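ActII protein (Streptomyces coelicolor, PDB 2OPT) acts as a TetR-family transcriptional repressor that binds actinorhodin or its biosynthetic precursor (S)-DNPA and probably binds regulatory DNA through a helix-turn-helix domain. Local coordinates at the interface of chains A and B. Residues are numbered along the deposited sequence; one frame, centred on the assembly and turned at random. Chains: chain A/B, ActII protein.

Contact 1 and contact 2 belong to one two-fold symmetric interface between the two copies of the protein, and their C-alpha centres lie about 27 Å apart. They share no residues. Contact 1 sets the loop at A:Ser181 and A:Phe182, the start of helix 183-187 and a residue of helix 189-194 against helix 108-122 of chain B, with a polar centre. It recurs on the far side with the chains exchanged. Contact 2 is apolar and lies across the two-fold, where helix 197-219 of chain A packs on helix 197-216 of chain B beside helix 128-150. Together they hold the TetR-type dimer at its centre and its outer side.

Contact 1: the interface of chains A and B. Residues chain A 181-185, 192; chain B 111, 114-115, 118.
B:Glu115 meets A:Asn184 and A:Leu185 with its carboxylate and so caps the start of helix 183-187 of chain A. B:Glu115 OE1 accepts from the backbone A:Leu185 N at 2.8 Å. This donor comes from the syn side, slightly out of the carboxylate plane. The other oxygen, OE2, takes two donors from A:Asn184. The backbone A:Asn184 N donates to the syn lone pair of B:Glu115 OE2 at 3.1 Å. The side-chain amide A:Asn184 ND2 lies 2.9 Å from B:Glu115 OE2 and reaches it from above the carboxylate plane, 39° out of it. OE2 itself stays close to the amide plane of A:Asn184. The three bonds grip both oxygens and should fix the rotation of the carboxylate. The N-terminal end of the helix would help to stabilise a negative charge there.

B:Glu115 reaches this place with CG anti to its backbone N (chi1 176°) and a bend at chi2 (61°). Its chain passes the ring of A:Phe182, whose CD1 lies 3.9 Å from B:Glu115 CB. The ring stands steeply to the carboxylate. The methyl CE of B:Met111 sits over one face of this ring, toward the rim. B:Met111 CE is 3.6 Å from A:Phe182 CZ. The two side chains cross at about a right angle.

On the other flank, the CD2 branch of A:Leu185 packs on CG of B:Met114 at 3.7 Å. The sulfur SD of B:Met114 touches that branch and also A:Ile192 CG2, 4.0 Å away. CB of B:Met118 meets CB of A:Asn184 at 3.8 Å.

B:Met111, B:Met114, B:Glu115 and B:Met118 line one side of helix 108-122. The chain A partners come from the loop at A:Ser181 and A:Phe182 and from two short helices, 183-187 and 189-194. The site lies in the ligand-binding and dimerisation part of the TetR fold, toward the outer side of the dimer.

Contact 2: the interface of chains A and B. Residues chain A 130, 133, 137, 207-208, 211-212, 214; chain B 207, 210-211.
B:Ile207 presses into a groove of chain A, between A:Leu130, A:Leu137 and A:Leu212, at the dimer interface of this TetR-family repressor. The groove is formed by helices 128-150 and 197-219, and B:Ile207 projects from helix 197-216 of its own chain. No hydrogen bond crosses this patch.

Branched side chains make the first group of contacts. The two branches of B:Ile207 go different ways. B:Ile207 CD1 is 3.9 Å from A:Leu130 CD1 and also touches CD2 of A:Leu212. B:Ile207 crosses both leucines at a slant. CG1 is anti to the carbonyl carbon (chi1 -69°), and the extended chi2 of 157° carries CD1 on toward helix 128-150. The other branch, B:Ile207 CG2, meets CD2 of A:Leu137 tip to tip at 4.0 Å. A:Leu137 has CG anti to its backbone N (chi1 174°), which brings its CD2 branch to the isoleucine.

One aromatic contact is present. CD1 of B:Ile207 lies at the edge of the A:Tyr133 ring, in its plane, 3.9 Å from A:Tyr133 CD2. The tyrosine therefore offers its rim to the methyl and not a face.

Contacts with backbone form a third group. A:Ile207 O lies 3.2 Å from B:Gly211 CA, and B:Ile207 O lies equally near A:Gly211 CA. This close pair is reciprocal across the two-fold. CG2 of B:Ile207 rests near the carbonyl O of A:Ile208, at 3.5 Å, and beside the backbone of A:Gly211. In the reciprocal contact, CG2 of A:Ile207 lies 4.0 Å from CA of B:Gly211. With no side chain on either glycine, the two helices come close and the CG2 methyls can lie against the opposing main chain.

Small side chains make the last group. CB of B:Ala210 packs against CA of A:Gly211. It also meets CB of A:Ala214 at 3.7 Å, methyl to methyl.

Contact 1: the interface of chains A and B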
ATOM      1  N   SER A 181      12.104 -29.305  -5.836  1.00 51.05           N
ATOM      2  CA  SER A 181      11.983 -28.153  -6.719  1.00 50.29           C
ATOM      3  C   SER A 181      11.807 -26.819  -5.965  1.00 48.06           C
ATOM      4  O   SER A 181      12.333 -25.774  -6.369  1.00 47.77           O
ATOM      5  CB  SER A 181      10.807 -28.366  -7.684  1.00 51.91           C
ATOM      6  OG  SER A 181      11.125 -29.261  -8.743  1.00 55.09           O
ATOM      7  N   PHE A 182      11.059 -26.862  -4.873  1.00 45.40           N
ATOM      8  CA  PHE A 182      10.672 -25.636  -4.167  1.00 43.12           C
ATOM      9  C   PHE A 182      10.928 -25.749  -2.666  1.00 43.20           C
ATOM     10  O   PHE A 182       9.987 -25.627  -1.856  1.00 42.71           O
ATOM     11  CB  PHE A 182       9.216 -25.271  -4.486  1.00 41.51           C
ATOM     12  CG  PHE A 182       8.982 -24.976  -5.952  1.00 43.31           C
ATOM     13  CD1 PHE A 182       9.163 -23.689  -6.457  1.00 42.82           C
ATOM     14  CD2 PHE A 182       8.590 -25.997  -6.830  1.00 45.01           C
ATOM     15  CE1 PHE A 182       8.967 -23.412  -7.848  1.00 42.80           C
ATOM     16  CE2 PHE A 182       8.375 -25.733  -8.181  1.00 45.19           C
ATOM     17  CZ  PHE A 182       8.582 -24.437  -8.688  1.00 46.19           C
ATOM     18  N   PRO A 183      12.200 -25.960  -2.287  1.00 43.38           N
ATOM     19  CA  PRO A 183      12.504 -26.201  -0.877  1.00 44.58           C
ATOM     20  C   PRO A 183      12.071 -25.083   0.076  1.00 43.22           C
ATOM     21  O   PRO A 183      11.516 -25.354   1.156  1.00 44.49           O
ATOM     22  CB  PRO A 183      14.030 -26.354  -0.866  1.00 46.51           C
ATOM     23  CG  PRO A 183      14.503 -25.790  -2.172  1.00 46.85           C
ATOM     24  CD  PRO A 183      13.407 -26.002  -3.129  1.00 45.26           C
ATOM     25  N   ASN A 184      12.344 -23.845  -0.308  1.00 41.35           N
ATOM     26  CA  ASN A 184      11.943 -22.701   0.500  1.00 40.85           C
ATOM     27  C   ASN A 184      10.444 -22.490   0.538  1.00 39.25           C
ATOM     28  O   ASN A 184       9.911 -22.168   1.585  1.00 40.07           O
ATOM     29  CB  ASN A 184      12.672 -21.424   0.070  1.00 40.30           C
ATOM     30  CG  ASN A 184      14.159 -21.535   0.262  1.00 41.52           C
ATOM     31  OD1 ASN A 184      14.658 -21.357   1.360  1.00 43.14           O
ATOM     32  ND2 ASN A 184      14.879 -21.848  -0.798  1.00 43.35           N
ATOM     33  N   LEU A 185       9.764 -22.650  -0.597  1.00 37.89           N
ATOM     34  CA  LEU A 185       8.314 -22.485  -0.581  1.00 36.00           C
ATOM     35  C   LEU A 185       7.624 -23.551   0.255  1.00 37.56           C
ATOM     36  O   LEU A 185       6.665 -23.233   0.967  1.00 36.71           O
ATOM     37  CB  LEU A 185       7.695 -22.426  -1.976  1.00 36.03           C
ATOM     38  CG  LEU A 185       8.137 -21.255  -2.842  1.00 31.60           C
ATOM     39  CD1 LEU A 185       7.318 -21.285  -4.115  1.00 39.06           C
ATOM     40  CD2 LEU A 185       8.010 -19.918  -2.188  1.00 29.02           C
ATOM     41  N   ILE A 192       4.154 -18.011   4.735  1.00 52.29           N
ATOM     42  CA  ILE A 192       3.808 -17.293   3.521  1.00 52.92           C
ATOM     43  C   ILE A 192       2.303 -17.214   3.405  1.00 58.01           C
ATOM     44  O   ILE A 192       1.756 -16.264   2.873  1.00 61.25           O
ATOM     45  CB  ILE A 192       4.411 -17.957   2.260  1.00 53.34           C
ATOM     46  CG1 ILE A 192       5.937 -17.945   2.340  1.00 48.93           C
ATOM     47  CG2 ILE A 192       3.911 -17.265   1.000  1.00 55.95           C
ATOM     48  CD1 ILE A 192       6.648 -18.749   1.203  1.00 50.76           C
TER
ATOM     49  N   MET B 111       5.903 -18.085  -8.783  1.00 31.55           N
ATOM     50  CA  MET B 111       6.386 -19.154  -7.912  0.50 34.71           C
ATOM     51  C   MET B 111       7.891 -19.304  -7.969  1.00 33.88           C
ATOM     52  O   MET B 111       8.543 -19.361  -6.964  1.00 34.04           O
ATOM     53  CB  MET B 111       5.788 -20.485  -8.331  0.50 36.62           C
ATOM     54  CG  MET B 111       4.656 -20.957  -7.464  0.50 39.73           C
ATOM     55  SD  MET B 111       3.892 -22.319  -8.333  0.50 44.77           S
ATOM     56  CE  MET B 111       5.099 -23.615  -8.048  0.50 44.13           C
ATOM     57  N   MET B 114       9.429 -16.270  -6.329  1.00 29.65           N
ATOM     58  CA  MET B 114       9.310 -16.346  -4.859  1.00 32.54           C
ATOM     59  C   MET B 114      10.283 -17.341  -4.222  1.00 30.89           C
ATOM     60  O   MET B 114      10.869 -17.085  -3.154  1.00 31.54           O
ATOM     61  CB  MET B 114       7.865 -16.647  -4.458  1.00 32.52           C
ATOM     62  CG  MET B 114       7.586 -16.366  -2.931  1.00 37.31           C
ATOM     63  SD  MET B 114       5.884 -16.718  -2.398  1.00 46.09           S
ATOM     64  CE  MET B 114       4.989 -15.360  -3.201  1.00 48.52           C
ATOM     65  N   GLU B 115      10.464 -18.502  -4.856  1.00 31.97           N
ATOM     66  CA  GLU B 115      11.420 -19.511  -4.364  1.00 32.24           C
ATOM     67  C   GLU B 115      12.811 -18.892  -4.275  1.00 31.81           C
ATOM     68  O   GLU B 115      13.480 -18.993  -3.248  1.00 31.86           O
ATOM     69  CB  GLU B 115      11.400 -20.740  -5.283  1.00 35.00           C
ATOM     70  CG  GLU B 115      12.412 -21.849  -4.971  1.00 35.96           C
ATOM     71  CD  GLU B 115      12.242 -22.458  -3.596  1.00 37.86           C
ATOM     72  OE1 GLU B 115      11.091 -22.628  -3.085  1.00 38.36           O
ATOM     73  OE2 GLU B 115      13.297 -22.768  -3.021  1.00 43.95           O
ATOM     74  N   MET B 118      12.942 -16.124  -1.606  1.00 28.19           N
ATOM     75  CA  MET B 118      13.008 -16.670  -0.228  1.00 29.22           C
ATOM     76  C   MET B 118      14.386 -17.311   0.072  1.00 30.48           C
ATOM     77  O   MET B 118      14.887 -17.274   1.184  1.00 31.63           O
ATOM     78  CB  MET B 118      11.896 -17.688  -0.027  1.00 30.42           C
ATOM     79  CG  MET B 118      10.466 -17.090   0.100  1.00 28.45           C
ATOM     80  SD  MET B 118      10.290 -15.834   1.399  1.00 32.67           S
ATOM     81  CE  MET B 118       9.142 -14.707   0.577  1.00 33.27           C
TER

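Contact 2: the interface of chains A and B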
ATOM      1  N   LEU A 130      14.052  12.080   6.348  1.00 37.30           N
ATOM      2  CA  LEU A 130      13.762  10.769   6.958  1.00 36.37           C
ATOM      3  C   LEU A 130      12.499  10.864   7.816  1.00 34.07           C
ATOM      4  O   LEU A 130      11.661   9.912   7.957  1.00 33.79           O
ATOM      5  CB  LEU A 130      14.973  10.316   7.814  1.00 37.23           C
ATOM      6  CG  LEU A 130      14.839   9.024   8.667  1.00 35.57           C
ATOM      7  CD1 LEU A 130      14.702   7.867   7.750  1.00 37.21           C
ATOM      8  CD2 LEU A 130      16.098   8.816   9.473  1.00 36.21           C
ATOM      9  N   TYR A 133       9.570  11.473   5.057  1.00 33.20           N
ATOM     10  CA  TYR A 133       9.328  10.204   4.364  1.00 32.77           C
ATOM     11  C   TYR A 133       8.853   9.098   5.320  1.00 32.78           C
ATOM     12  O   TYR A 133       7.943   8.309   4.972  1.00 32.04           O
ATOM     13  CB  TYR A 133      10.525   9.760   3.492  1.00 36.70           C
ATOM     14  CG  TYR A 133      10.198   8.494   2.748  1.00 37.97           C
ATOM     15  CD1 TYR A 133       9.438   8.525   1.575  1.00 42.48           C
ATOM     16  CD2 TYR A 133      10.628   7.259   3.233  1.00 37.56           C
ATOM     17  CE1 TYR A 133       9.097   7.352   0.920  1.00 43.04           C
ATOM     18  CE2 TYR A 133      10.283   6.068   2.591  1.00 36.10           C
ATOM     19  CZ  TYR A 133       9.511   6.123   1.459  1.00 41.44           C
ATOM     20  OH  TYR A 133       9.202   4.939   0.839  1.00 41.74           O
ATOM     21  N   LEU A 137       5.708   6.545   4.953  1.00 32.12           N
ATOM     22  CA  LEU A 137       5.906   5.119   4.848  1.00 30.62           C
ATOM     23  C   LEU A 137       5.134   4.439   5.999  1.00 30.61           C
ATOM     24  O   LEU A 137       4.514   3.407   5.832  1.00 32.21           O
ATOM     25  CB  LEU A 137       7.415   4.756   4.914  1.00 32.07           C
ATOM     26  CG  LEU A 137       7.732   3.232   4.967  1.00 30.48           C
ATOM     27  CD1 LEU A 137       7.221   2.595   3.699  1.00 33.84           C
ATOM     28  CD2 LEU A 137       9.217   2.833   5.181  1.00 28.20           C
ATOM     29  N   ILE A 207      10.143  -3.676  11.865  1.00 29.06           N
ATOM     30  CA  ILE A 207      11.046  -3.509  10.761  1.00 29.42           C
ATOM     31  C   ILE A 207      11.225  -2.029  10.434  1.00 28.34           C
ATOM     32  O   ILE A 207      12.341  -1.561  10.335  1.00 28.90           O
ATOM     33  CB  ILE A 207      10.591  -4.303   9.521  1.00 29.13           C
ATOM     34  CG1 ILE A 207      10.732  -5.815   9.788  1.00 31.73           C
ATOM     35  CG2 ILE A 207      11.388  -3.890   8.306  1.00 30.64           C
ATOM     36  CD1 ILE A 207      10.011  -6.705   8.810  1.00 30.86           C
ATOM     37  N   ILE A 208      10.117  -1.309  10.239  1.00 27.21           N
ATOM     38  CA  ILE A 208      10.186   0.113   9.787  1.00 27.46           C
ATOM     39  C   ILE A 208      10.824   1.000  10.860  1.00 28.08           C
ATOM     40  O   ILE A 208      11.654   1.835  10.546  1.00 28.38           O
ATOM     41  CB  ILE A 208       8.786   0.651   9.425  1.00 26.67           C
ATOM     42  CG1 ILE A 208       8.218  -0.162   8.241  1.00 28.26           C
ATOM     43  CG2 ILE A 208       8.832   2.184   9.233  1.00 28.66           C
ATOM     44  CD1 ILE A 208       6.704   0.066   7.878  1.00 25.84           C
ATOM     45  N   GLY A 211      14.499   0.468  11.101  1.00 27.75           N
ATOM     46  CA  GLY A 211      15.188   1.020   9.905  1.00 26.91           C
ATOM     47  C   GLY A 211      15.244   2.520  10.010  1.00 28.41           C
ATOM     48  O   GLY A 211      16.189   3.125   9.569  1.00 29.48           O
ATOM     49  N   LEU A 212      14.211   3.132  10.585  1.00 28.32           N
ATOM     50  CA  LEU A 212      14.220   4.577  10.877  1.00 29.92           C
ATOM     51  C   LEU A 212      15.305   4.978  11.889  1.00 32.13           C
ATOM     52  O   LEU A 212      16.094   5.904  11.627  1.00 31.92           O
ATOM     53  CB  LEU A 212      12.833   5.048  11.381  1.00 30.70           C
ATOM     54  CG  LEU A 212      11.708   5.109  10.328  1.00 29.12           C
ATOM     55  CD1 LEU A 212      10.340   5.392  11.032  1.00 28.60           C
ATOM     56  CD2 LEU A 212      11.962   6.142   9.253  1.00 30.19           C
ATOM     57  N   ALA A 214      17.899   3.218  12.482  1.00 35.74           N
ATOM     58  CA  ALA A 214      19.181   2.921  11.840  1.00 39.05           C
ATOM     59  C   ALA A 214      19.617   4.088  10.993  1.00 41.89           C
ATOM     60  O   ALA A 214      20.778   4.439  10.989  1.00 45.85           O
ATOM     61  CB  ALA A 214      19.107   1.659  10.994  1.00 36.09           C
TER
ATOM     62  N   ILE B 207      15.478   1.791   4.639  1.00 30.20           N
ATOM     63  CA  ILE B 207      14.769   1.646   5.868  1.00 30.52           C
ATOM     64  C   ILE B 207      14.347   0.204   6.054  1.00 30.50           C
ATOM     65  O   ILE B 207      14.587  -0.348   7.122  1.00 32.66           O
ATOM     66  CB  ILE B 207      13.523   2.594   5.963  1.00 31.04           C
ATOM     67  CG1 ILE B 207      13.977   4.056   6.089  1.00 34.00           C
ATOM     68  CG2 ILE B 207      12.636   2.187   7.179  1.00 32.97           C
ATOM     69  CD1 ILE B 207      12.931   5.138   5.637  1.00 34.57           C
ATOM     70  N   ALA B 210      17.547  -2.205   6.465  1.00 33.13           N
ATOM     71  CA  ALA B 210      18.122  -1.978   7.785  1.00 32.95           C
ATOM     72  C   ALA B 210      17.258  -2.622   8.899  1.00 32.43           C
ATOM     73  O   ALA B 210      17.769  -3.236   9.820  1.00 33.10           O
ATOM     74  CB  ALA B 210      18.340  -0.458   8.050  1.00 33.27           C
ATOM     75  N   GLY B 211      15.954  -2.529   8.771  1.00 31.00           N
ATOM     76  CA  GLY B 211      15.062  -3.085   9.800  1.00 30.80           C
ATOM     77  C   GLY B 211      14.980  -4.602   9.724  1.00 31.68           C
ATOM     78  O   GLY B 211      14.771  -5.256  10.740  1.00 32.78           O
TER